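Local coordinates for lactococcal phage P2 ORF15 (Lactococcus phage p2, PDB 2WZP), which is a distal tail (Dit) family protein that probably forms the ring at the end of the phage tail round which the host-recognition baseplate is built, at residues V30-I35 with E123-I128; F56-N61 with E90-T95; F129-D134 with T162-Y167. All coordinates share one frame; numbering follows the deposited sequence.

Contact 1 of 3, residues V30-I35 with E123-I128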
loop_
_atom_site.group_PDB
_atom_site.type_symbol
_atom_site.label_atom_id
_atom_site.label_comp_id
_atom_site.label_asym_id
_atom_site.label_seq_id
_atom_site.Cartn_x
_atom_site.Cartn_y
_atom_site.Cartn_z
ATOM N N VAL M 30 8.478 36.108 8.289
ATOM C CA VAL M 30 8.365 34.962 7.388
ATOM C C VAL M 30 9.160 35.239 6.083
ATOM O O VAL M 30 9.374 36.392 5.689
ATOM C CB VAL M 30 6.894 34.503 7.131
ATOM C CG1 VAL M 30 6.840 33.067 6.602
ATOM C CG2 VAL M 30 6.047 34.625 8.399
ATOM N N ARG M 31 9.658 34.157 5.495
ATOM C CA ARG M 31 10.432 34.039 4.281
ATOM C C ARG M 31 9.636 34.613 3.086
ATOM O O ARG M 31 8.412 34.507 3.064
ATOM C CB ARG M 31 10.739 32.535 4.153
ATOM C CG ARG M 31 11.307 32.008 2.877
ATOM C CD ARG M 31 10.241 31.837 1.810
ATOM N NE ARG M 31 9.257 30.779 2.053
ATOM C CZ ARG M 31 7.936 30.927 1.940
ATOM N NH1 ARG M 31 7.408 32.123 1.707
ATOM N NH2 ARG M 31 7.132 29.882 2.086
ATOM N N GLN M 32 10.330 35.223 2.100
ATOM C CA GLN M 32 9.728 35.828 0.904
ATOM C C GLN M 32 10.415 35.307 -0.337
ATOM O O GLN M 32 11.646 35.290 -0.391
ATOM C CB GLN M 32 9.864 37.375 0.916
ATOM C CG GLN M 32 9.304 38.109 2.138
ATOM C CD GLN M 32 7.805 38.199 2.103
ATOM O OE1 GLN M 32 7.236 39.006 1.381
ATOM N NE2 GLN M 32 7.132 37.365 2.875
ATOM N N TYR M 33 9.622 34.929 -1.351
ATOM C CA TYR M 33 10.120 34.480 -2.647
ATOM C C TYR M 33 9.588 35.409 -3.714
ATOM O O TYR M 33 8.437 35.827 -3.642
ATOM C CB TYR M 33 9.666 33.048 -2.986
ATOM C CG TYR M 33 10.349 31.940 -2.219
ATOM C CD1 TYR M 33 11.738 31.815 -2.221
ATOM C CD2 TYR M 33 9.608 30.939 -1.602
ATOM C CE1 TYR M 33 12.369 30.773 -1.545
ATOM C CE2 TYR M 33 10.230 29.870 -0.952
ATOM C CZ TYR M 33 11.610 29.809 -0.901
ATOM O OH TYR M 33 12.216 28.754 -0.269
ATOM N N LYS M 34 10.399 35.709 -4.725
ATOM C CA LYS M 34 9.962 36.546 -5.848
ATOM C C LYS M 34 10.589 36.010 -7.114
ATOM O O LYS M 34 11.709 35.512 -7.065
ATOM C CB LYS M 34 10.387 38.018 -5.651
ATOM C CG LYS M 34 9.619 38.737 -4.578
ATOM C CD LYS M 34 10.177 40.106 -4.330
ATOM C CE LYS M 34 9.338 40.904 -3.356
ATOM N NZ LYS M 34 9.350 40.305 -2.002
ATOM N N ILE M 35 9.888 36.105 -8.240
ATOM C CA ILE M 35 10.424 35.707 -9.537
ATOM C C ILE M 35 10.679 37.002 -10.315
ATOM O O ILE M 35 9.759 37.798 -10.475
ATOM C CB ILE M 35 9.485 34.706 -10.275
ATOM C CG1 ILE M 35 9.557 33.283 -9.648
ATOM C CG2 ILE M 35 9.719 34.668 -11.806
ATOM C CD1 ILE M 35 10.925 32.493 -9.751
ATOM N N GLU M 123 14.339 35.241 -5.960
ATOM C CA GLU M 123 14.828 35.983 -4.806
ATOM C C GLU M 123 14.354 35.209 -3.566
ATOM O O GLU M 123 13.197 34.831 -3.475
ATOM C CB GLU M 123 14.281 37.406 -4.824
ATOM C CG GLU M 123 14.727 38.240 -3.647
ATOM C CD GLU M 123 14.187 39.653 -3.644
ATOM O OE1 GLU M 123 13.995 40.233 -4.739
ATOM O OE2 GLU M 123 13.966 40.186 -2.534
ATOM N N TYR M 124 15.258 34.918 -2.660
ATOM C CA TYR M 124 14.995 34.163 -1.434
ATOM C C TYR M 124 15.428 35.071 -0.284
ATOM O O TYR M 124 16.621 35.343 -0.108
ATOM C CB TYR M 124 15.796 32.848 -1.464
ATOM C CG TYR M 124 15.732 31.951 -0.245
ATOM C CD1 TYR M 124 14.597 31.909 0.561
ATOM C CD2 TYR M 124 16.761 31.057 0.036
ATOM C CE1 TYR M 124 14.503 31.021 1.634
ATOM C CE2 TYR M 124 16.663 30.139 1.082
ATOM C CZ TYR M 124 15.536 30.131 1.887
ATOM O OH TYR M 124 15.451 29.217 2.912
ATOM N N GLN M 125 14.437 35.613 0.428
ATOM C CA GLN M 125 14.672 36.552 1.514
ATOM C C GLN M 125 14.130 36.090 2.855
ATOM O O GLN M 125 12.978 35.666 2.950
ATOM C CB GLN M 125 14.117 37.943 1.172
ATOM C CG GLN M 125 14.627 38.981 2.148
ATOM C CD GLN M 125 13.998 40.322 2.006
ATOM O OE1 GLN M 125 12.856 40.476 1.555
ATOM N NE2 GLN M 125 14.741 41.326 2.428
ATOM N N THR M 126 14.988 36.194 3.891
ATOM C CA THR M 126 14.695 35.893 5.298
ATOM C C THR M 126 15.208 37.066 6.139
ATOM O O THR M 126 15.602 38.088 5.579
ATOM C CB THR M 126 15.243 34.520 5.730
ATOM O OG1 THR M 126 16.663 34.533 5.675
ATOM C CG2 THR M 126 14.677 33.374 4.910
ATOM N N GLU M 127 15.172 36.950 7.470
ATOM C CA GLU M 127 15.648 38.002 8.377
ATOM C C GLU M 127 17.184 38.067 8.359
ATOM O O GLU M 127 17.752 39.096 8.720
ATOM C CB GLU M 127 15.141 37.743 9.806
ATOM C CG GLU M 127 13.629 37.710 9.930
ATOM C CD GLU M 127 13.101 37.234 11.269
ATOM O OE1 GLU M 127 13.170 38.019 12.241
ATOM O OE2 GLU M 127 12.644 36.070 11.356
ATOM N N ILE M 128 17.844 36.970 7.913
ATOM C CA ILE M 128 19.301 36.849 7.868
ATOM C C ILE M 128 19.946 36.964 6.481
ATOM O O ILE M 128 21.142 37.223 6.402
ATOM C CB ILE M 128 19.842 35.672 8.724
ATOM C CG1 ILE M 128 19.391 34.303 8.186
ATOM C CG2 ILE M 128 19.447 35.852 10.178
ATOM C CD1 ILE M 128 20.415 33.201 8.419
HETATM O O HOH W 1 11.853 39.738 -0.859
#
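Glu123 and Lys34 share a hydrogen-bonded pair of an antiparallel ladder, and their side chains run alongside each other on one face of the sheet. The carboxylate chain of Glu123 is fully extended, with CG anti to the backbone N (chi1 179°), which carries its OE1 to 3.8 Å from Lys34 CD. This is contact along the aliphatic part of the lysine; the charged ends stay apart, Lys34 NZ being 4.6 Å from Glu123 OE2. A water bridges that gap. It accepts from Lys34 NZ and donates to Glu123 OE2 and to Gln125 OE1, the amide oxygen of the next residue on the same face, so one solvent molecule ties three polar tips together. The carboxylate has further partners in His36, at OE1, and Gln130, at OE2, and with this many donors around it would probably stay ionised. Beneath these groups the backbones are laced in pairs: Gln32 N to Gln125 O at 2.8 Å and its return bond, Gln125 N to Gln32 O, at 2.9 Å, then Glu123 N to Lys34 O at 2.9 Å and Lys34 N to Glu123 O at 3.2 Å. On the other face Tyr33 and Tyr124 run alongside, ring planes 28° apart and centroids 5.2 Å away, so displaced that little overlap remains. Their hydroxyls reach a second subunit, Tyr33 bonding to its Glu144 and Tyr124 to its Lys142. Within the sheet, strand 32-36 has strand 46-48 on its other side, while strand 120-125 is flanked by strand 130-140, where Val131 packs against Tyr124.

Contact 2 of 3, residues F56-N61 with E90-T95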
loop_
_atom_site.group_PDB
_atom_site.type_symbol
_atom_site.label_atom_id
_atom_site.label_comp_id
_atom_site.label_asym_id
_atom_site.label_seq_id
_atom_site.Cartn_x
_atom_site.Cartn_y
_atom_site.Cartn_z
ATOM N N PHE M 56 4.184 30.284 -4.757
ATOM C CA PHE M 56 5.012 29.077 -4.679
ATOM C C PHE M 56 4.973 28.600 -3.248
ATOM O O PHE M 56 5.116 29.405 -2.321
ATOM C CB PHE M 56 6.474 29.371 -5.029
ATOM C CG PHE M 56 6.871 29.517 -6.477
ATOM C CD1 PHE M 56 5.923 29.392 -7.503
ATOM C CD2 PHE M 56 8.190 29.784 -6.821
ATOM C CE1 PHE M 56 6.290 29.559 -8.836
ATOM C CE2 PHE M 56 8.560 29.934 -8.160
ATOM C CZ PHE M 56 7.605 29.829 -9.155
ATOM N N TYR M 57 4.799 27.293 -3.069
ATOM C CA TYR M 57 4.775 26.636 -1.772
ATOM C C TYR M 57 5.653 25.412 -1.846
ATOM O O TYR M 57 5.806 24.816 -2.908
ATOM C CB TYR M 57 3.345 26.169 -1.423
ATOM C CG TYR M 57 2.345 27.286 -1.225
ATOM C CD1 TYR M 57 2.200 27.905 0.010
ATOM C CD2 TYR M 57 1.519 27.709 -2.267
ATOM C CE1 TYR M 57 1.287 28.944 0.200
ATOM C CE2 TYR M 57 0.580 28.733 -2.082
ATOM C CZ TYR M 57 0.468 29.348 -0.843
ATOM O OH TYR M 57 -0.452 30.353 -0.616
ATOM N N GLN M 58 6.205 25.025 -0.695
ATOM C CA GLN M 58 6.950 23.793 -0.484
ATOM C C GLN M 58 8.063 23.462 -1.478
ATOM O O GLN M 58 7.929 22.487 -2.230
ATOM C CB GLN M 58 5.969 22.625 -0.340
ATOM C CG GLN M 58 5.122 22.685 0.928
ATOM C CD GLN M 58 3.836 21.924 0.762
ATOM O OE1 GLN M 58 3.823 20.728 0.439
ATOM N NE2 GLN M 58 2.721 22.607 0.966
ATOM N N PRO M 59 9.191 24.216 -1.464
ATOM C CA PRO M 59 10.322 23.851 -2.344
ATOM C C PRO M 59 10.763 22.428 -2.033
ATOM O O PRO M 59 10.860 22.053 -0.857
ATOM C CB PRO M 59 11.424 24.844 -1.957
ATOM C CG PRO M 59 11.021 25.375 -0.619
ATOM C CD PRO M 59 9.530 25.365 -0.600
ATOM N N SER M 60 10.963 21.616 -3.079
ATOM C CA SER M 60 11.335 20.210 -2.919
ATOM C C SER M 60 12.608 20.075 -2.104
ATOM O O SER M 60 12.630 19.327 -1.129
ATOM C CB SER M 60 11.437 19.515 -4.267
ATOM O OG SER M 60 12.356 20.193 -5.101
ATOM N N ASN M 61 13.646 20.853 -2.455
ATOM C CA ASN M 61 14.923 20.812 -1.749
ATOM C C ASN M 61 15.760 22.026 -2.101
ATOM O O ASN M 61 16.052 22.265 -3.269
ATOM C CB ASN M 61 15.673 19.545 -2.122
ATOM C CG ASN M 61 16.868 19.182 -1.283
ATOM O OD1 ASN M 61 17.221 19.827 -0.285
ATOM N ND2 ASN M 61 17.536 18.118 -1.699
ATOM N N GLU M 90 11.565 22.056 -7.188
ATOM C CA GLU M 90 10.185 21.877 -7.559
ATOM C C GLU M 90 9.351 22.581 -6.499
ATOM O O GLU M 90 9.633 22.470 -5.313
ATOM C CB GLU M 90 9.838 20.407 -7.660
ATOM C CG GLU M 90 8.441 20.168 -8.193
ATOM C CD GLU M 90 8.032 18.723 -8.135
ATOM O OE1 GLU M 90 7.024 18.420 -7.460
ATOM O OE2 GLU M 90 8.728 17.887 -8.753
ATOM N N PHE M 91 8.385 23.373 -6.942
ATOM C CA PHE M 91 7.466 24.091 -6.074
ATOM C C PHE M 91 6.034 23.690 -6.453
ATOM O O PHE M 91 5.785 23.244 -7.577
ATOM C CB PHE M 91 7.581 25.600 -6.321
ATOM C CG PHE M 91 8.836 26.297 -5.874
ATOM C CD1 PHE M 91 8.974 26.739 -4.564
ATOM C CD2 PHE M 91 9.820 26.642 -6.794
ATOM C CE1 PHE M 91 10.102 27.452 -4.167
ATOM C CE2 PHE M 91 10.944 27.369 -6.402
ATOM C CZ PHE M 91 11.080 27.765 -5.089
ATOM N N LYS M 92 5.111 23.864 -5.510
ATOM C CA LYS M 92 3.685 23.733 -5.694
ATOM C C LYS M 92 3.309 25.155 -6.188
ATOM O O LYS M 92 3.709 26.144 -5.570
ATOM C CB LYS M 92 2.990 23.456 -4.346
ATOM C CG LYS M 92 2.930 22.004 -3.944
ATOM C CD LYS M 92 1.987 21.828 -2.767
ATOM C CE LYS M 92 1.726 20.377 -2.423
ATOM N NZ LYS M 92 2.923 19.685 -1.855
ATOM N N LEU M 93 2.605 25.252 -7.320
ATOM C CA LEU M 93 2.220 26.531 -7.918
ATOM C C LEU M 93 0.706 26.639 -7.781
ATOM O O LEU M 93 -0.044 25.781 -8.259
ATOM C CB LEU M 93 2.729 26.602 -9.388
ATOM C CG LEU M 93 2.220 27.687 -10.364
ATOM C CD1 LEU M 93 2.913 28.984 -10.130
ATOM C CD2 LEU M 93 2.582 27.333 -11.768
ATOM N N GLU M 94 0.279 27.623 -7.009
ATOM C CA GLU M 94 -1.118 27.868 -6.712
ATOM C C GLU M 94 -1.534 29.268 -7.157
ATOM O O GLU M 94 -0.741 30.222 -7.020
ATOM C CB GLU M 94 -1.354 27.665 -5.218
ATOM C CG GLU M 94 -1.648 26.213 -4.864
ATOM C CD GLU M 94 -2.109 25.947 -3.443
ATOM O OE1 GLU M 94 -2.743 26.837 -2.828
ATOM O OE2 GLU M 94 -1.858 24.822 -2.952
ATOM N N THR M 95 -2.759 29.389 -7.727
ATOM C CA THR M 95 -3.302 30.694 -8.173
ATOM C C THR M 95 -4.452 31.175 -7.295
ATOM O O THR M 95 -5.142 30.359 -6.675
ATOM C CB THR M 95 -3.565 30.787 -9.674
ATOM O OG1 THR M 95 -4.764 30.084 -10.018
ATOM C CG2 THR M 95 -2.361 30.342 -10.527
#
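The rings of Phe56 and Phe91 form an offset stack, centroids 4.5 Å apart and planes inclined by 25°. Phe56 CD2 sits over the centre of the Phe91 ring, while Leu93 CD1 comes to the edge of the Phe56 ring, 3.7 Å from its CE1. Pro59 CB adds to the group, 3.7 Å from Phe91 CE1. Tyr57 and Lys92 point to the other face. There the Tyr57 ring offers its edge to Glu94 CB, the two side chains crossing at about a right angle, and Lys92 curls at its last torsion (chi4 69°) to bring NZ 2.7 Å from Gln58 OE1, approaching from above the amide plane. Tyr57 and Lys92 exchange a pair of backbone hydrogen bonds. Past Tyr57 the strand gives way to a loop, yet Ser60 still holds Glu90 twice: Ser60 N bonds to Glu90 O at 2.7 Å, and Glu90 N to Ser60 OG at 2.9 Å, with the hydroxyl standing between its own backbone N and carbonyl carbon (chi1 56°). The chemistry thus divides: an apolar side of Phe56, Phe91, Pro59 and Leu93, where Phe56 touches Ile156 and Phe158 of strand 153-163, and a polar face carrying the Lys92-Gln58 bond.

Contact 3 of 3, residues F129-D134 with T162-Y167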
loop_
_atom_site.group_PDB
_atom_site.type_symbol
_atom_site.label_atom_id
_atom_site.label_comp_id
_atom_site.label_asym_id
_atom_site.label_seq_id
_atom_site.Cartn_x
_atom_site.Cartn_y
_atom_site.Cartn_z
ATOM N N PHE M 129 19.181 36.780 5.404
ATOM C CA PHE M 129 19.736 36.928 4.060
ATOM C C PHE M 129 18.737 37.421 3.042
ATOM O O PHE M 129 17.530 37.372 3.289
ATOM C CB PHE M 129 20.373 35.617 3.563
ATOM C CG PHE M 129 19.520 34.377 3.653
ATOM C CD1 PHE M 129 18.430 34.197 2.808
ATOM C CD2 PHE M 129 19.850 33.352 4.533
ATOM C CE1 PHE M 129 17.664 33.035 2.869
ATOM C CE2 PHE M 129 19.081 32.192 4.594
ATOM C CZ PHE M 129 17.993 32.045 3.762
ATOM N N GLN M 130 19.254 37.865 1.874
ATOM C CA GLN M 130 18.513 38.240 0.667
ATOM C C GLN M 130 19.380 37.779 -0.511
ATOM O O GLN M 130 20.287 38.484 -0.943
ATOM C CB GLN M 130 18.242 39.724 0.619
ATOM C CG GLN M 130 17.288 40.117 -0.491
ATOM C CD GLN M 130 17.022 41.593 -0.500
ATOM O OE1 GLN M 130 17.770 42.409 0.073
ATOM N NE2 GLN M 130 15.943 41.964 -1.150
ATOM N N VAL M 131 19.150 36.544 -0.953
ATOM C CA VAL M 131 19.932 35.869 -1.995
ATOM C C VAL M 131 19.129 35.539 -3.265
ATOM O O VAL M 131 17.903 35.672 -3.278
ATOM C CB VAL M 131 20.725 34.657 -1.460
ATOM C CG1 VAL M 131 21.624 35.060 -0.279
ATOM C CG2 VAL M 131 19.778 33.537 -1.073
ATOM N N TYR M 132 19.846 35.175 -4.352
ATOM C CA TYR M 132 19.240 34.924 -5.641
ATOM C C TYR M 132 19.701 33.622 -6.254
ATOM O O TYR M 132 20.787 33.130 -5.945
ATOM C CB TYR M 132 19.555 36.092 -6.582
ATOM C CG TYR M 132 19.128 37.430 -6.022
ATOM C CD1 TYR M 132 17.854 37.933 -6.263
ATOM C CD2 TYR M 132 20.001 38.198 -5.244
ATOM C CE1 TYR M 132 17.450 39.162 -5.743
ATOM C CE2 TYR M 132 19.591 39.408 -4.683
ATOM C CZ TYR M 132 18.316 39.891 -4.945
ATOM O OH TYR M 132 17.888 41.107 -4.456
ATOM N N ALA M 133 18.866 33.074 -7.151
ATOM C CA ALA M 133 19.181 31.875 -7.909
ATOM C C ALA M 133 18.708 32.079 -9.320
ATOM O O ALA M 133 17.536 32.378 -9.512
ATOM C CB ALA M 133 18.498 30.643 -7.299
ATOM N N ASP M 134 19.605 31.971 -10.312
ATOM C CA ASP M 134 19.231 32.024 -11.736
ATOM C C ASP M 134 18.766 30.628 -12.083
ATOM O O ASP M 134 19.503 29.654 -11.874
ATOM C CB ASP M 134 20.404 32.427 -12.639
ATOM C CG ASP M 134 20.896 33.826 -12.409
ATOM O OD1 ASP M 134 20.125 34.645 -11.816
ATOM O OD2 ASP M 134 22.026 34.134 -12.857
ATOM N N THR M 162 22.657 29.169 -11.350
ATOM C CA THR M 162 23.508 29.814 -10.349
ATOM C C THR M 162 22.763 29.827 -9.051
ATOM O O THR M 162 21.851 30.599 -8.903
ATOM C CB THR M 162 23.902 31.197 -10.872
ATOM O OG1 THR M 162 24.726 31.017 -12.021
ATOM C CG2 THR M 162 24.691 31.956 -9.895
ATOM N N LYS M 163 23.082 28.914 -8.147
ATOM C CA LYS M 163 22.341 28.862 -6.906
ATOM C C LYS M 163 23.031 29.463 -5.718
ATOM O O LYS M 163 24.036 28.978 -5.241
ATOM C CB LYS M 163 21.856 27.464 -6.579
ATOM C CG LYS M 163 20.856 27.444 -5.488
ATOM C CD LYS M 163 20.552 26.056 -5.136
ATOM C CE LYS M 163 20.183 25.916 -3.721
ATOM N NZ LYS M 163 20.426 24.539 -3.319
ATOM N N TRP M 164 22.392 30.538 -5.282
ATOM C CA TRP M 164 22.731 31.422 -4.196
ATOM C C TRP M 164 23.862 32.384 -4.537
ATOM O O TRP M 164 25.008 32.032 -4.624
ATOM C CB TRP M 164 22.910 30.687 -2.891
ATOM C CG TRP M 164 21.724 29.874 -2.457
ATOM C CD1 TRP M 164 21.756 28.790 -1.673
ATOM C CD2 TRP M 164 20.357 30.066 -2.806
ATOM N NE1 TRP M 164 20.516 28.295 -1.491
ATOM C CE2 TRP M 164 19.631 29.063 -2.182
ATOM C CE3 TRP M 164 19.677 30.988 -3.589
ATOM C CZ2 TRP M 164 18.268 28.950 -2.309
ATOM C CZ3 TRP M 164 18.333 30.875 -3.709
ATOM C CH2 TRP M 164 17.639 29.865 -3.080
ATOM N N TYR M 165 23.456 33.601 -4.862
ATOM C CA TYR M 165 24.361 34.676 -5.159
ATOM C C TYR M 165 23.768 35.982 -4.683
ATOM O O TYR M 165 22.584 36.061 -4.354
ATOM C CB TYR M 165 24.728 34.718 -6.664
ATOM C CG TYR M 165 23.671 35.248 -7.609
ATOM C CD1 TYR M 165 23.552 36.614 -7.862
ATOM C CD2 TYR M 165 22.818 34.383 -8.282
ATOM C CE1 TYR M 165 22.601 37.101 -8.751
ATOM C CE2 TYR M 165 21.859 34.858 -9.167
ATOM C CZ TYR M 165 21.763 36.214 -9.414
ATOM O OH TYR M 165 20.792 36.671 -10.279
ATOM N N THR M 166 24.625 36.992 -4.624
ATOM C CA THR M 166 24.362 38.384 -4.326
ATOM C C THR M 166 25.313 39.134 -5.211
ATOM O O THR M 166 26.305 38.560 -5.690
ATOM C CB THR M 166 24.586 38.765 -2.841
ATOM O OG1 THR M 166 25.925 38.504 -2.455
ATOM C CG2 THR M 166 23.622 38.092 -1.899
ATOM N N TYR M 167 25.026 40.415 -5.426
ATOM C CA TYR M 167 25.910 41.243 -6.218
ATOM C C TYR M 167 26.648 42.150 -5.308
ATOM O O TYR M 167 26.106 42.642 -4.310
ATOM C CB TYR M 167 25.146 42.044 -7.279
ATOM C CG TYR M 167 24.793 41.267 -8.530
ATOM C CD1 TYR M 167 25.789 40.751 -9.357
ATOM C CD2 TYR M 167 23.464 41.119 -8.933
ATOM C CE1 TYR M 167 25.471 40.034 -10.510
ATOM C CE2 TYR M 167 23.137 40.452 -10.114
ATOM C CZ TYR M 167 24.146 39.895 -10.890
ATOM O OH TYR M 167 23.860 39.252 -12.063
#
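Backbone hydrogen bonds join Tyr132 to Tyr165 and Asp134 to Thr162, but the register slips by one residue between them. Tyr132 O accepts from Tyr165 N at 2.9 Å and, weakly, from Trp164 N; two residues facing one make a beta bulge, and the positive phi of Trp164 (76°) fits the G1 type. Asp134 N bonds to Thr162 O at 3.0 Å beyond it. Among the side chains, one polar bond stands out: Tyr165 OH donates to Asp134 OD1 at 2.6 Å, on the syn side of the carboxylate and 25° out of its plane. Thr121 also bonds that oxygen and Lys320 makes a salt bridge with OD2, which probably stabilises the buried carboxylate as an anion. A CH-pi contact comes next, Tyr132 CB lying 3.7 Å from the centroid of the Tyr165 ring, over its face; the ring is swung there because its CG stands between the backbone N and the carbonyl carbon (chi1 75°). Apolar packing lies round the Trp164 indole, where Val131 CG2 is 3.6 Å from Trp164 CE3 and Ala133 CB is 3.6 Å from Trp164 CZ3. Strand 120-125 flanks strand 130-140 on its far side. The corner at Trp164 sends strand 165-173 into the second sheet beside strand 312-322, so that the bulge sits where the N-terminal and C-terminal sheets meet.

From the N terminus, strand 32-36 waits until strand 120-125 returns to pair with it, so contact 1 closes the longest loop, spanning 87 residues. Contact 2 lies wholly within that loop and closes a shorter, helix-free one before helix 100-115. Contact 3 opens only after contact 1 has closed, follows it in series and closes a helix-free loop of 27 residues. All three reach one antiparallel sheet. Contacts 1 and 2, their centres about 14 Å apart, touch where Tyr33 meets Pro59 and Ile35 meets Phe56; contacts 1 and 3 share the ladder between strands 120-125 and 130-140. Contact 3 alone leads on into the C-terminal sheet.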